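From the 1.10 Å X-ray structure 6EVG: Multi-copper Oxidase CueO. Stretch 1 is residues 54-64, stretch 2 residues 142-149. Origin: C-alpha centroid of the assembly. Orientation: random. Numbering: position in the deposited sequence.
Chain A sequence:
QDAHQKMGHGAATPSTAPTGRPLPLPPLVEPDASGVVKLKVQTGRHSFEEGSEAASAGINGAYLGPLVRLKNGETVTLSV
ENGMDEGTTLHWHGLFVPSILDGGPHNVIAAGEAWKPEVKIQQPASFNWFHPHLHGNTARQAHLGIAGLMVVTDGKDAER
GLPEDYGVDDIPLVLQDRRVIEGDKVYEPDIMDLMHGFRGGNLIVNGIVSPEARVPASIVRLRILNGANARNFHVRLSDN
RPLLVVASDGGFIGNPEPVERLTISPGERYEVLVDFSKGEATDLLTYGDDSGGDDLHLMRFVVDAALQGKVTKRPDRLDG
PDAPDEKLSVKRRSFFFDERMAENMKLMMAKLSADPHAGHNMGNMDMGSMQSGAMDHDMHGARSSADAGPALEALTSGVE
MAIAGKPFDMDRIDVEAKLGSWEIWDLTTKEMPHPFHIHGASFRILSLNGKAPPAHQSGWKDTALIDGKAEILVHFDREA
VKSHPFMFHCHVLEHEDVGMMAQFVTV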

# COMPACT_ATOMS: atom_id res chain seq x y z
N ALA A 54 -12.20 -15.99 -12.45
CA ALA A 54 -10.84 -16.08 -12.96
C ALA A 54 -9.95 -16.76 -11.92
O ALA A 54 -10.22 -16.73 -10.71
N ALA A 55 -8.84 -17.33 -12.40
CA ALA A 55 -7.82 -17.85 -11.47
C ALA A 55 -7.32 -16.75 -10.55
O ALA A 55 -7.16 -15.61 -10.99
N SER A 56 -7.05 -17.10 -9.30
CA SER A 56 -6.72 -16.12 -8.29
C SER A 56 -5.88 -16.75 -7.19
O SER A 56 -5.62 -17.97 -7.16
N ALA A 57 -5.50 -15.92 -6.21
CA ALA A 57 -4.92 -16.38 -4.95
C ALA A 57 -5.22 -15.35 -3.91
O ALA A 57 -5.36 -14.17 -4.21
N GLY A 58 -5.29 -15.78 -2.65
CA GLY A 58 -5.60 -14.90 -1.56
C GLY A 58 -5.15 -15.43 -0.25
O GLY A 58 -4.39 -16.41 -0.17
N ILE A 59 -5.63 -14.79 0.82
CA ILE A 59 -5.28 -15.12 2.19
C ILE A 59 -6.57 -15.47 2.90
O ILE A 59 -7.51 -14.66 2.96
N ASN A 60 -6.65 -16.70 3.44
CA ASN A 60 -7.88 -17.17 4.07
C ASN A 60 -9.08 -17.11 3.09
O ASN A 60 -10.24 -16.94 3.51
N GLY A 61 -8.81 -17.32 1.84
CA GLY A 61 -9.77 -17.27 0.76
C GLY A 61 -9.06 -17.07 -0.54
O GLY A 61 -7.84 -17.05 -0.60
N ALA A 62 -9.86 -16.95 -1.63
CA ALA A 62 -9.31 -16.99 -2.97
C ALA A 62 -8.82 -15.68 -3.52
O ALA A 62 -8.19 -15.64 -4.58
N TYR A 63 -9.09 -14.56 -2.80
CA TYR A 63 -8.69 -13.24 -3.30
C TYR A 63 -8.68 -12.26 -2.12
O TYR A 63 -9.57 -12.34 -1.26
N LEU A 64 -7.69 -11.38 -2.07
CA LEU A 64 -7.57 -10.43 -0.96
C LEU A 64 -7.46 -11.23 0.35
O LEU A 64 -6.91 -12.33 0.33
N ALA A 142 1.14 -10.81 -6.33
CA ALA A 142 0.24 -9.70 -5.92
C ALA A 142 -0.99 -9.62 -6.84
O ALA A 142 -2.13 -9.55 -6.35
N HIS A 143 -0.78 -9.66 -8.14
CA HIS A 143 -1.91 -9.49 -9.05
C HIS A 143 -2.92 -10.61 -8.91
O HIS A 143 -4.15 -10.43 -9.03
N LEU A 144 -2.43 -11.85 -8.68
CA LEU A 144 -3.35 -12.95 -8.43
C LEU A 144 -4.34 -12.63 -7.35
O LEU A 144 -5.47 -13.13 -7.39
N GLY A 145 -3.87 -11.88 -6.34
CA GLY A 145 -4.77 -11.36 -5.32
C GLY A 145 -4.28 -11.46 -3.89
O GLY A 145 -5.05 -11.14 -2.97
N ILE A 146 -3.01 -11.84 -3.65
CA ILE A 146 -2.59 -12.06 -2.28
C ILE A 146 -2.28 -10.75 -1.56
O ILE A 146 -1.30 -10.07 -1.89
N ALA A 147 -3.12 -10.41 -0.60
CA ALA A 147 -2.93 -9.23 0.24
C ALA A 147 -3.91 -9.29 1.37
O ALA A 147 -4.96 -9.91 1.25
N GLY A 148 -3.56 -8.60 2.46
CA GLY A 148 -4.53 -8.35 3.55
C GLY A 148 -4.23 -6.99 4.16
O GLY A 148 -3.29 -6.33 3.78
N LEU A 149 -5.08 -6.62 5.11
CA LEU A 149 -5.02 -5.31 5.75
C LEU A 149 -4.66 -5.47 7.22
O LEU A 149 -4.96 -6.50 7.82

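Stretch 2 leaves the end of a helix and runs alongside the strand 54-59 and the loop that follows it. The two stretches bury 493 Å² between them, both sides summed. The contact combines apolar side-chain pairs with two backbone hydrogen bonds and two bridging waters.

A142 comes first and makes no contact with stretch 1. Its CB points away. H143 (chi1 t, -164°) also points its CB away, and the nearest approach of its side chain is H143 CE1 to Y63 OH, 6.3 Å. Its backbone contributes instead. H143 O lies at the edge of the Y63 ring, 4.2 Å from Y63 CE1. Water 2 joins the same two residues: it donates to Y63 OH at 2.8 Å and to H143 O at 2.8 Å. Y63 is in the t rotamer (chi1 -169°). Its CB points sideways, but the end of the side chain comes nearer to stretch 2.

L144 has the largest covered area of any residue in either stretch. Its side chain is m, t and its CB leaves sideways. L144 CB lies 4.0 Å from A57 CB, and L144 CD2 is 4.2 Å from A55 O. L144 O is a busy acceptor. It takes a hydrogen bond from A57 N at 3.0 Å and one from water 1 at 2.9 Å. The same water donates to A55 O at 2.7 Å, so it ties A55 to L144. S56 CA adds a CA-H...O contact to L144 O at 3.4 Å. The S56 side chain (chi1 p) has its polar partner within stretch 1: S56 OG donates to A62 O at 2.7 Å. Y63 CD1 is also 3.4 Å from L144 O, which sits at the ring edge.

G145 follows the helix with positive phi, in a Schellman motif. A CB here would point toward stretch 1 and clash with Y63 CD1 and A57 O. The backbone angles alone would also jam it against the carbonyl of L144. Without a side chain, G145 CA can approach Y63 CE1 to 3.4 Å. G145 O accepts a hydrogen bond from L64 N at 2.8 Å.

I146 is m, t with its CB sideways. It packs against two strand side chains. I146 CG1 is 3.6 Å from A57 CB, and I146 CG2 is 3.8 Å from I59 CG1. I146 CG1 also lies 3.9 Å from the backbone atom G58 N. The I59 side chain, also m, t, has its CB directed toward stretch 2.

A147 meets the side chains of I59 and L64. I59 CD1 reaches the backbone at A147 C, 3.6 Å away. A147 CB lies 4.1 Å from L64 CD2. L64 is m, t; its CB points away, yet CD2 still makes this contact.

G148 has no side chain. Its N is 3.9 Å from I59 CD1, which rests against the backbone here. L149 (m, t) ends the stretch without a contact; L149 CD2 comes no nearer than 6.0 Å, to L64 CD2.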

# COMPACT_ATOMS: atom_id res chain seq x y z
CB ALA A 54 -10.26 -14.74 -13.31
CB ALA A 55 -6.65 -18.38 -12.27
CB SER A 56 -8.00 -15.49 -7.75
OG SER A 56 -8.77 -16.43 -7.06
CB ALA A 57 -3.41 -16.62 -5.08
CB ILE A 59 -4.53 -13.97 2.90
CG1 ILE A 59 -3.31 -13.53 2.07
CG2 ILE A 59 -4.17 -14.39 4.31
CD1 ILE A 59 -2.54 -12.40 2.64
CB ASN A 60 -8.21 -16.46 5.36
CG ASN A 60 -7.15 -16.64 6.41
OD1 ASN A 60 -6.25 -17.49 6.30
ND2 ASN A 60 -7.24 -15.87 7.49
CB ALA A 62 -10.36 -17.55 -3.91
CB TYR A 63 -9.70 -12.75 -4.39
CG TYR A 63 -9.19 -11.53 -5.11
CD1 TYR A 63 -8.30 -11.63 -6.17
CD2 TYR A 63 -9.55 -10.22 -4.72
CE1 TYR A 63 -7.74 -10.53 -6.76
CE2 TYR A 63 -9.00 -9.09 -5.31
CZ TYR A 63 -8.07 -9.24 -6.34
OH TYR A 63 -7.49 -8.17 -6.92
CB LEU A 64 -8.62 -9.34 -1.03
CG LEU A 64 -8.22 -8.13 -1.86
CD1 LEU A 64 -9.40 -7.21 -2.02
CD2 LEU A 64 -7.09 -7.31 -1.35
CB ALA A 142 1.00 -8.39 -5.92
CB HIS A 143 -1.45 -9.34 -10.50
CG HIS A 143 -2.54 -8.77 -11.36
ND1 HIS A 143 -2.87 -7.44 -11.32
CD2 HIS A 143 -3.45 -9.34 -12.20
CE1 HIS A 143 -3.94 -7.26 -12.09
NE2 HIS A 143 -4.34 -8.39 -12.62
CB LEU A 144 -2.57 -14.22 -8.13
CG LEU A 144 -1.97 -14.97 -9.35
CD1 LEU A 144 -0.92 -15.97 -8.89
CD2 LEU A 144 -3.05 -15.64 -10.14
CB ILE A 146 -1.35 -13.01 -2.27
CG1 ILE A 146 -1.66 -14.34 -2.93
CG2 ILE A 146 -0.87 -13.20 -0.84
CD1 ILE A 146 -0.37 -15.11 -3.33
CB ALA A 147 -3.15 -7.93 -0.52
CB LEU A 149 -6.36 -4.57 5.59
CG LEU A 149 -6.84 -4.42 4.17
CD1 LEU A 149 -8.20 -3.74 4.14
CD2 LEU A 149 -5.83 -3.67 3.30
O HOH W 1 -6.52 -13.13 -10.10
O HOH W 2 -5.62 -8.10 -8.96